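Local atomic coordinates of hypothetical sugar ABC-transporter sugar binding protein (Arthrobacter globiformis, PDB entry 7BVT), a protein that binds cyclic alpha-maltosyl-1,6-maltose outside the cell and probably delivers it to an ABC transporter for uptake. Residues Q281-G295 / V362-T374. Sequence-based numbering, arbitrary orientation.
With GLC (alpha-D-glucopyranose), chain B.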
ATOM      1  N   GLN A 281       3.550  -9.172 -11.986  1.00 18.53           N
ATOM      2  CA  GLN A 281       2.148  -8.857 -11.665  1.00 19.74           C
ATOM      3  C   GLN A 281       1.617  -9.942 -10.720  1.00 19.08           C
ATOM      4  O   GLN A 281       1.938 -11.141 -10.900  1.00 18.41           O
ATOM      5  CB  GLN A 281       1.366  -8.770 -12.980  1.00 21.39           C
ATOM      6  CG  GLN A 281      -0.133  -8.599 -12.802  1.00 22.18           C
ATOM      7  CD  GLN A 281      -0.859  -8.482 -14.110  1.00 23.93           C
ATOM      8  OE1 GLN A 281      -1.350  -7.404 -14.466  1.00 27.04           O
ATOM      9  NE2 GLN A 281      -0.888  -9.568 -14.866  1.00 26.69           N
ATOM     10  N   VAL A 282       0.756  -9.580  -9.764  1.00 17.17           N
ATOM     11  CA  VAL A 282       0.154 -10.601  -8.869  1.00 17.44           C
ATOM     12  C   VAL A 282      -0.688 -11.547  -9.706  1.00 16.05           C
ATOM     13  O   VAL A 282      -1.552 -11.089 -10.463  1.00 15.36           O
ATOM     14  CB  VAL A 282      -0.701 -10.011  -7.746  1.00 16.38           C
ATOM     15  CG1 VAL A 282      -1.153 -11.160  -6.847  1.00 17.01           C
ATOM     16  CG2 VAL A 282       0.109  -9.025  -6.923  1.00 16.56           C
ATOM     17  N   PRO A 283      -0.460 -12.882  -9.625  1.00 16.52           N
ATOM     18  CA  PRO A 283      -1.320 -13.789 -10.396  1.00 16.81           C
ATOM     19  C   PRO A 283      -2.792 -13.584 -10.068  1.00 16.13           C
ATOM     20  O   PRO A 283      -3.131 -13.395  -8.895  1.00 16.56           O
ATOM     21  CB  PRO A 283      -0.873 -15.180 -10.008  1.00 16.59           C
ATOM     22  CG  PRO A 283       0.596 -14.971  -9.645  1.00 17.95           C
ATOM     23  CD  PRO A 283       0.634 -13.611  -8.980  1.00 16.85           C
ATOM     24  N   TYR A 284      -3.644 -13.656 -11.088  1.00 16.06           N
ATOM     25  CA  TYR A 284      -5.098 -13.401 -10.939  1.00 17.19           C
ATOM     26  C   TYR A 284      -5.915 -14.487 -11.607  1.00 18.97           C
ATOM     27  O   TYR A 284      -5.401 -15.243 -12.442  1.00 21.27           O
ATOM     28  CB  TYR A 284      -5.468 -12.015 -11.436  1.00 18.60           C
ATOM     29  CG  TYR A 284      -5.334 -11.741 -12.914  1.00 20.79           C
ATOM     30  CD1 TYR A 284      -4.121 -11.367 -13.474  1.00 25.38           C
ATOM     31  CD2 TYR A 284      -6.449 -11.747 -13.721  1.00 24.27           C
ATOM     32  CE1 TYR A 284      -4.028 -11.029 -14.823  1.00 30.16           C
ATOM     33  CE2 TYR A 284      -6.369 -11.443 -15.074  1.00 30.40           C
ATOM     34  CZ  TYR A 284      -5.158 -11.062 -15.621  1.00 35.14           C
ATOM     35  OH  TYR A 284      -5.100 -10.704 -16.948  1.00 40.26           O
ATOM     36  N   PRO A 285      -7.199 -14.633 -11.251  1.00 19.38           N
ATOM     37  CA  PRO A 285      -7.923 -15.813 -11.697  1.00 22.80           C
ATOM     38  C   PRO A 285      -8.268 -15.622 -13.164  1.00 27.14           C
ATOM     39  O   PRO A 285      -8.434 -14.497 -13.646  1.00 25.60           O
ATOM     40  CB  PRO A 285      -9.172 -15.902 -10.809  1.00 25.19           C
ATOM     41  CG  PRO A 285      -9.152 -14.712  -9.895  1.00 22.67           C
ATOM     42  CD  PRO A 285      -7.970 -13.851 -10.296  1.00 19.72           C
ATOM     43  N   SER A 286      -8.319 -16.727 -13.885  1.00 26.60           N
ATOM     44  CA  SER A 286      -8.785 -16.684 -15.280  1.00 29.31           C
ATOM     45  C   SER A 286     -10.209 -16.084 -15.300  1.00 27.26           C
ATOM     46  O   SER A 286     -10.507 -15.415 -16.218  1.00 33.97           O
ATOM     47  CB  SER A 286      -8.683 -18.060 -15.855  1.00 33.29           C
ATOM     48  OG  SER A 286      -9.733 -18.821 -15.326  1.00 37.75           O
ATOM     49  N   ASP A 287     -11.036 -16.249 -14.258  1.00 35.27           N
ATOM     50  CA  ASP A 287     -12.421 -15.701 -14.209  1.00 34.24           C
ATOM     51  C   ASP A 287     -12.445 -14.276 -13.631  1.00 37.38           C
ATOM     52  O   ASP A 287     -13.549 -13.815 -13.241  1.00 38.15           O
ATOM     53  CB  ASP A 287     -13.374 -16.643 -13.469  1.00 36.69           C
ATOM     54  CG  ASP A 287     -13.160 -16.887 -11.984  1.00 43.40           C
ATOM     55  OD1 ASP A 287     -12.386 -16.131 -11.305  1.00 38.72           O
ATOM     56  OD2 ASP A 287     -13.828 -17.829 -11.491  1.00 43.75           O
ATOM     57  N   GLY A 288     -11.297 -13.597 -13.529  1.00 28.28           N
ATOM     58  CA  GLY A 288     -11.228 -12.349 -12.764  1.00 24.62           C
ATOM     59  C   GLY A 288     -10.432 -11.288 -13.479  1.00 26.46           C
ATOM     60  O   GLY A 288     -10.440 -11.208 -14.717  1.00 25.94           O
ATOM     61  N   GLU A 289      -9.772 -10.429 -12.703  1.00 21.97           N
ATOM     62  CA  GLU A 289      -9.126  -9.218 -13.237  1.00 20.82           C
ATOM     63  C   GLU A 289      -7.867  -8.951 -12.417  1.00 20.94           C
ATOM     64  O   GLU A 289      -7.741  -9.367 -11.252  1.00 18.40           O
ATOM     65  CB  GLU A 289     -10.048  -7.986 -13.151  1.00 21.96           C
ATOM     66  CG  GLU A 289     -10.335  -7.585 -11.708  1.00 24.62           C
ATOM     67  CD  GLU A 289     -11.533  -6.664 -11.498  1.00 26.54           C
ATOM     68  OE1 GLU A 289     -11.309  -5.469 -11.332  1.00 26.31           O
ATOM     69  OE2 GLU A 289     -12.683  -7.166 -11.487  1.00 28.33           O
ATOM     70  N   PRO A 290      -6.916  -8.220 -12.994  1.00 19.81           N
ATOM     71  CA  PRO A 290      -5.732  -7.808 -12.260  1.00 19.18           C
ATOM     72  C   PRO A 290      -6.143  -6.822 -11.157  1.00 17.32           C
ATOM     73  O   PRO A 290      -6.999  -5.989 -11.362  1.00 18.64           O
ATOM     74  CB  PRO A 290      -4.852  -7.119 -13.319  1.00 21.79           C
ATOM     75  CG  PRO A 290      -5.430  -7.565 -14.633  1.00 28.56           C
ATOM     76  CD  PRO A 290      -6.916  -7.778 -14.395  1.00 24.45           C
ATOM     77  N   ALA A 291      -5.492  -6.944 -10.011  1.00 16.97           N
ATOM     78  CA  ALA A 291      -5.660  -5.970  -8.917  1.00 16.24           C
ATOM     79  C   ALA A 291      -4.461  -6.047  -8.005  1.00 16.08           C
ATOM     80  O   ALA A 291      -3.916  -7.123  -7.843  1.00 19.44           O
ATOM     81  CB  ALA A 291      -6.923  -6.233  -8.119  1.00 17.69           C
ATOM     82  N   THR A 292      -4.211  -4.936  -7.329  1.00 16.66           N
ATOM     83  CA  THR A 292      -3.312  -4.915  -6.176  1.00 17.26           C
ATOM     84  C   THR A 292      -3.772  -3.849  -5.180  1.00 15.99           C
ATOM     85  O   THR A 292      -4.817  -3.233  -5.411  1.00 15.61           O
ATOM     86  CB  THR A 292      -1.857  -4.801  -6.632  1.00 19.43           C
ATOM     87  OG1 THR A 292      -1.085  -5.031  -5.457  1.00 20.40           O
ATOM     88  CG2 THR A 292      -1.548  -3.460  -7.233  1.00 19.68           C
ATOM     89  N   ASN A 293      -3.020  -3.725  -4.083  1.00 14.32           N
ATOM     90  CA  ASN A 293      -3.367  -2.864  -2.931  1.00 13.85           C
ATOM     91  C   ASN A 293      -2.296  -1.769  -2.808  1.00 15.29           C
ATOM     92  O   ASN A 293      -1.122  -2.090  -2.985  1.00 14.64           O
ATOM     93  CB  ASN A 293      -3.409  -3.707  -1.663  1.00 14.45           C
ATOM     94  CG  ASN A 293      -4.457  -3.247  -0.687  1.00 14.80           C
ATOM     95  OD1 ASN A 293      -4.923  -2.109  -0.740  1.00 15.25           O
ATOM     96  ND2 ASN A 293      -4.799  -4.156   0.182  1.00 15.89           N
ATOM     97  N   LEU A 294      -2.700  -0.527  -2.587  1.00 15.06           N
ATOM     98  CA  LEU A 294      -1.808   0.653  -2.497  1.00 14.66           C
ATOM     99  C   LEU A 294      -1.386   0.948  -1.067  1.00 16.32           C
ATOM    100  O   LEU A 294      -2.215   0.991  -0.172  1.00 17.15           O
ATOM    101  CB  LEU A 294      -2.490   1.872  -3.080  1.00 15.07           C
ATOM    102  CG  LEU A 294      -2.667   1.850  -4.592  1.00 16.61           C
ATOM    103  CD1 LEU A 294      -3.756   2.799  -5.043  1.00 17.33           C
ATOM    104  CD2 LEU A 294      -1.337   2.161  -5.275  1.00 18.35           C
ATOM    105  N   GLY A 295      -0.094   1.193  -0.897  1.00 15.62           N
ATOM    106  CA  GLY A 295       0.461   1.781   0.330  1.00 15.90           C
ATOM    107  C   GLY A 295       1.120   3.095   0.039  1.00 16.25           C
ATOM    108  O   GLY A 295       1.058   3.568  -1.102  1.00 15.11           O
ATOM    109  N   VAL A 362       5.316  -0.891 -11.168  1.00 17.79           N
ATOM    110  CA  VAL A 362       4.936   0.387 -11.818  1.00 17.28           C
ATOM    111  C   VAL A 362       3.685   0.162 -12.659  1.00 17.44           C
ATOM    112  O   VAL A 362       2.760   0.969 -12.597  1.00 17.50           O
ATOM    113  CB  VAL A 362       6.118   0.948 -12.625  1.00 17.78           C
ATOM    114  CG1 VAL A 362       5.653   2.173 -13.401  1.00 19.82           C
ATOM    115  CG2 VAL A 362       7.316   1.245 -11.724  1.00 19.99           C
ATOM    116  N   GLU A 363       3.665  -0.915 -13.444  1.00 19.07           N
ATOM    117  CA  GLU A 363       2.570  -1.202 -14.391  1.00 20.02           C
ATOM    118  C   GLU A 363       1.297  -1.482 -13.582  1.00 20.87           C
ATOM    119  O   GLU A 363       0.227  -1.092 -14.017  1.00 22.87           O
ATOM    120  CB  GLU A 363       3.014  -2.359 -15.293  1.00 22.54           C
ATOM    121  CG  GLU A 363       4.106  -1.903 -16.254  1.00 25.91           C
ATOM    122  CD  GLU A 363       4.536  -2.967 -17.253  1.00 30.45           C
ATOM    123  OE1 GLU A 363       4.955  -2.597 -18.333  1.00 39.15           O
ATOM    124  OE2 GLU A 363       4.459  -4.152 -16.917  1.00 43.16           O
ATOM    125  N   GLN A 364       1.441  -1.985 -12.358  1.00 17.68           N
ATOM    126  CA  GLN A 364       0.245  -2.329 -11.548  1.00 18.75           C
ATOM    127  C   GLN A 364      -0.425  -1.054 -11.044  1.00 20.77           C
ATOM    128  O   GLN A 364      -1.525  -1.179 -10.499  1.00 18.72           O
ATOM    129  CB  GLN A 364       0.601  -3.178 -10.327  1.00 17.78           C
ATOM    130  CG  GLN A 364       0.877  -4.628 -10.719  1.00 18.31           C
ATOM    131  CD  GLN A 364       1.017  -5.540  -9.514  1.00 18.72           C
ATOM    132  OE1 GLN A 364       0.497  -6.670  -9.541  1.00 19.57           O
ATOM    133  NE2 GLN A 364       1.706  -5.096  -8.448  1.00 16.43           N
ATOM    134  N   MET A 365       0.214   0.136 -11.123  1.00 20.00           N
ATOM    135  CA  MET A 365      -0.432   1.353 -10.562  1.00 20.82           C
ATOM    136  C   MET A 365      -1.789   1.549 -11.249  1.00 22.39           C
ATOM    137  O   MET A 365      -2.707   1.972 -10.573  1.00 21.92           O
ATOM    138  CB  MET A 365       0.462   2.583 -10.714  1.00 20.62           C
ATOM    139  CG  MET A 365       1.647   2.556  -9.772  1.00 19.66           C
ATOM    140  SD  MET A 365       1.231   2.598  -8.049  1.00 19.49           S
ATOM    141  CE  MET A 365       0.484   4.230  -7.932  1.00 20.02           C
ATOM    142  N   ALA A 366      -1.945   1.109 -12.494  1.00 21.18           N
ATOM    143  CA  ALA A 366      -3.183   1.241 -13.270  1.00 22.85           C
ATOM    144  C   ALA A 366      -4.306   0.384 -12.692  1.00 22.68           C
ATOM    145  O   ALA A 366      -5.477   0.765 -12.858  1.00 26.16           O
ATOM    146  CB  ALA A 366      -2.879   0.855 -14.707  1.00 25.79           C
ATOM    147  N   ASP A 367      -3.983  -0.731 -12.049  1.00 21.29           N
ATOM    148  CA  ASP A 367      -4.990  -1.693 -11.541  1.00 20.46           C
ATOM    149  C   ASP A 367      -5.088  -1.669 -10.009  1.00 18.94           C
ATOM    150  O   ASP A 367      -5.700  -2.570  -9.456  1.00 19.50           O
ATOM    151  CB  ASP A 367      -4.634  -3.076 -12.066  1.00 20.91           C
ATOM    152  CG  ASP A 367      -4.627  -3.156 -13.591  1.00 26.23           C
ATOM    153  OD1 ASP A 367      -5.601  -2.673 -14.205  1.00 26.17           O
ATOM    154  OD2 ASP A 367      -3.696  -3.729 -14.130  1.00 24.67           O
ATOM    155  N   ALA A 368      -4.432  -0.732  -9.356  1.00 18.05           N
ATOM    156  CA  ALA A 368      -4.271  -0.794  -7.899  1.00 18.25           C
ATOM    157  C   ALA A 368      -5.497  -0.149  -7.256  1.00 18.99           C
ATOM    158  O   ALA A 368      -6.063   0.906  -7.772  1.00 18.57           O
ATOM    159  CB  ALA A 368      -3.023  -0.093  -7.451  1.00 18.82           C
ATOM    160  N   HIS A 369      -5.924  -0.760  -6.157  1.00 17.32           N
ATOM    161  CA  HIS A 369      -7.039  -0.265  -5.341  1.00 16.66           C
ATOM    162  C   HIS A 369      -6.500   0.340  -4.069  1.00 18.00           C
ATOM    163  O   HIS A 369      -5.453  -0.096  -3.630  1.00 17.29           O
ATOM    164  CB  HIS A 369      -7.985  -1.403  -4.985  1.00 17.10           C
ATOM    165  CG  HIS A 369      -8.690  -2.052  -6.120  1.00 17.15           C
ATOM    166  ND1 HIS A 369     -10.051  -2.232  -6.100  1.00 18.76           N
ATOM    167  CD2 HIS A 369      -8.247  -2.651  -7.253  1.00 18.51           C
ATOM    168  CE1 HIS A 369     -10.429  -2.821  -7.199  1.00 20.07           C
ATOM    169  NE2 HIS A 369      -9.358  -3.138  -7.905  1.00 19.33           N
ATOM    170  N   ALA A 370      -7.262   1.256  -3.463  1.00 17.09           N
ATOM    171  CA  ALA A 370      -7.025   1.714  -2.085  1.00 16.10           C
ATOM    172  C   ALA A 370      -8.057   1.096  -1.142  1.00 15.21           C
ATOM    173  O   ALA A 370      -9.208   0.944  -1.548  1.00 17.74           O
ATOM    174  CB  ALA A 370      -7.109   3.231  -1.997  1.00 17.65           C
ATOM    175  N   ARG A 371      -7.611   0.822   0.078  1.00 16.61           N
ATOM    176  CA  ARG A 371      -8.445   0.432   1.234  1.00 16.24           C
ATOM    177  C   ARG A 371      -9.504   1.494   1.460  1.00 16.92           C
ATOM    178  O   ARG A 371      -9.418   2.642   0.994  1.00 18.43           O
ATOM    179  CB  ARG A 371      -7.534   0.177   2.413  1.00 15.91           C
ATOM    180  CG  ARG A 371      -6.842  -1.193   2.294  1.00 17.29           C
ATOM    181  CD  ARG A 371      -5.651  -1.370   3.199  1.00 19.13           C
ATOM    182  NE  ARG A 371      -4.553  -0.535   2.717  1.00 17.08           N
ATOM    183  CZ  ARG A 371      -3.425  -0.334   3.363  1.00 17.26           C
ATOM    184  NH1 ARG A 371      -2.486   0.454   2.837  1.00 17.33           N
ATOM    185  NH2 ARG A 371      -3.192  -0.999   4.474  1.00 18.87           N
ATOM    186  N   PRO A 372     -10.606   1.125   2.130  1.00 17.29           N
ATOM    187  CA  PRO A 372     -11.657   2.098   2.388  1.00 17.75           C
ATOM    188  C   PRO A 372     -11.223   3.171   3.390  1.00 16.54           C
ATOM    189  O   PRO A 372     -10.466   2.920   4.327  1.00 16.49           O
ATOM    190  CB  PRO A 372     -12.785   1.281   2.975  1.00 19.15           C
ATOM    191  CG  PRO A 372     -12.055   0.124   3.617  1.00 19.10           C
ATOM    192  CD  PRO A 372     -10.894  -0.204   2.687  1.00 18.71           C
ATOM    193  N   ASN A 373     -11.717   4.384   3.136  1.00 18.03           N
ATOM    194  CA  ASN A 373     -11.273   5.611   3.845  1.00 16.87           C
ATOM    195  C   ASN A 373     -12.129   5.863   5.097  1.00 19.75           C
ATOM    196  O   ASN A 373     -12.369   7.012   5.442  1.00 19.41           O
ATOM    197  CB  ASN A 373     -11.180   6.810   2.910  1.00 18.01           C
ATOM    198  CG  ASN A 373     -12.511   7.274   2.401  1.00 19.44           C
ATOM    199  OD1 ASN A 373     -13.549   6.651   2.698  1.00 19.73           O
ATOM    200  ND2 ASN A 373     -12.473   8.353   1.631  1.00 21.76           N
ATOM    201  N   THR A 374     -12.517   4.811   5.788  1.00 20.37           N
ATOM    202  CA  THR A 374     -13.245   4.943   7.084  1.00 21.12           C
ATOM    203  C   THR A 374     -12.235   5.072   8.208  1.00 19.12           C
ATOM    204  O   THR A 374     -11.243   4.373   8.238  1.00 23.69           O
ATOM    205  CB  THR A 374     -14.232   3.791   7.274  1.00 22.13           C
ATOM    206  OG1 THR A 374     -14.743   3.917   8.608  1.00 22.58           O
ATOM    207  CG2 THR A 374     -13.654   2.410   7.048  1.00 23.63           C
TER
HETATM  208  C1  GLC B   2       3.201  -0.692   3.778  1.00 26.87           C
HETATM  209  C2  GLC B   2       2.255   0.338   3.242  1.00 25.75           C
HETATM  210  C3  GLC B   2       1.125   0.571   4.213  1.00 25.80           C
HETATM  211  C4  GLC B   2       0.471  -0.786   4.519  1.00 24.40           C
HETATM  212  C5  GLC B   2       1.503  -1.718   5.141  1.00 24.92           C
HETATM  213  C6  GLC B   2       0.886  -3.099   5.425  1.00 26.69           C
HETATM  214  O2  GLC B   2       3.015   1.479   2.886  1.00 25.85           O
HETATM  215  O3  GLC B   2       0.206   1.519   3.645  1.00 25.47           O
HETATM  216  O4  GLC B   2      -0.588  -0.661   5.448  1.00 26.87           O
HETATM  217  O5  GLC B   2       2.532  -1.913   4.203  1.00 24.65           O
HETATM  218  O6  GLC B   2       1.688  -3.740   6.414  1.00 28.65           O
HETATM  219  O   HOH W   1      -1.756  -5.055 -13.010  1.00 23.37           O
HETATM  220  O   HOH W   2      -9.014  -4.336 -10.334  1.00 23.97           O
HETATM  221  O   HOH W   3      -7.959  -4.711 -13.624  1.00 34.03           O
HETATM  222  O   HOH W   4      -4.699   0.466   0.080  1.00 16.59           O
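H369 meets strand 292-301 through two backbone bonds: H369 N gives a nearly straight one (173°) to T292 O at 2.8 Å, and L294 N returns a more bent one to H369 O. This short parallel pairing adds 368-369 to the mixed sheet in the solute-binding-protein fold of ABC importers and carries the chain on to R371, which with G295 lines the sugar pocket.

Side-chain polar bonds work at both ends. Q364, its chain extended beyond CG, reaches across T292 CG2 to place OE1 2.9 Å from V282 N, while its NE2 bonds L142 O, which T292 OG1 also uses. R371 bends at chi3 (-71°), turning its guanidinium back so that NH1 meets L294 O at 3.1 Å and GLC O3 at 3.0 Å; NH2 bonds GLC O4 and forms a salt bridge with E195. With alanine at this position, GLC O3 and O4 would probably lose these donors, L294 O its NH1 bond and E195 its salt-bridge partner.

Water adds further links. One molecule joins N293 OD1 and L294 O to R371 N and NE, tying the arginine's backbone and side chain to the other segment, while N293 ND2 bonds W199 O; another bridges Q281 OE1 and D367 OD2.

Apolar packing gathers on L294: its CG presses tightly on A368 CB (3.5 Å), and L294 CD2 lies against M365 SD at 3.8 Å. A291 CB sits obliquely by the H369 ring, which stacks with W206.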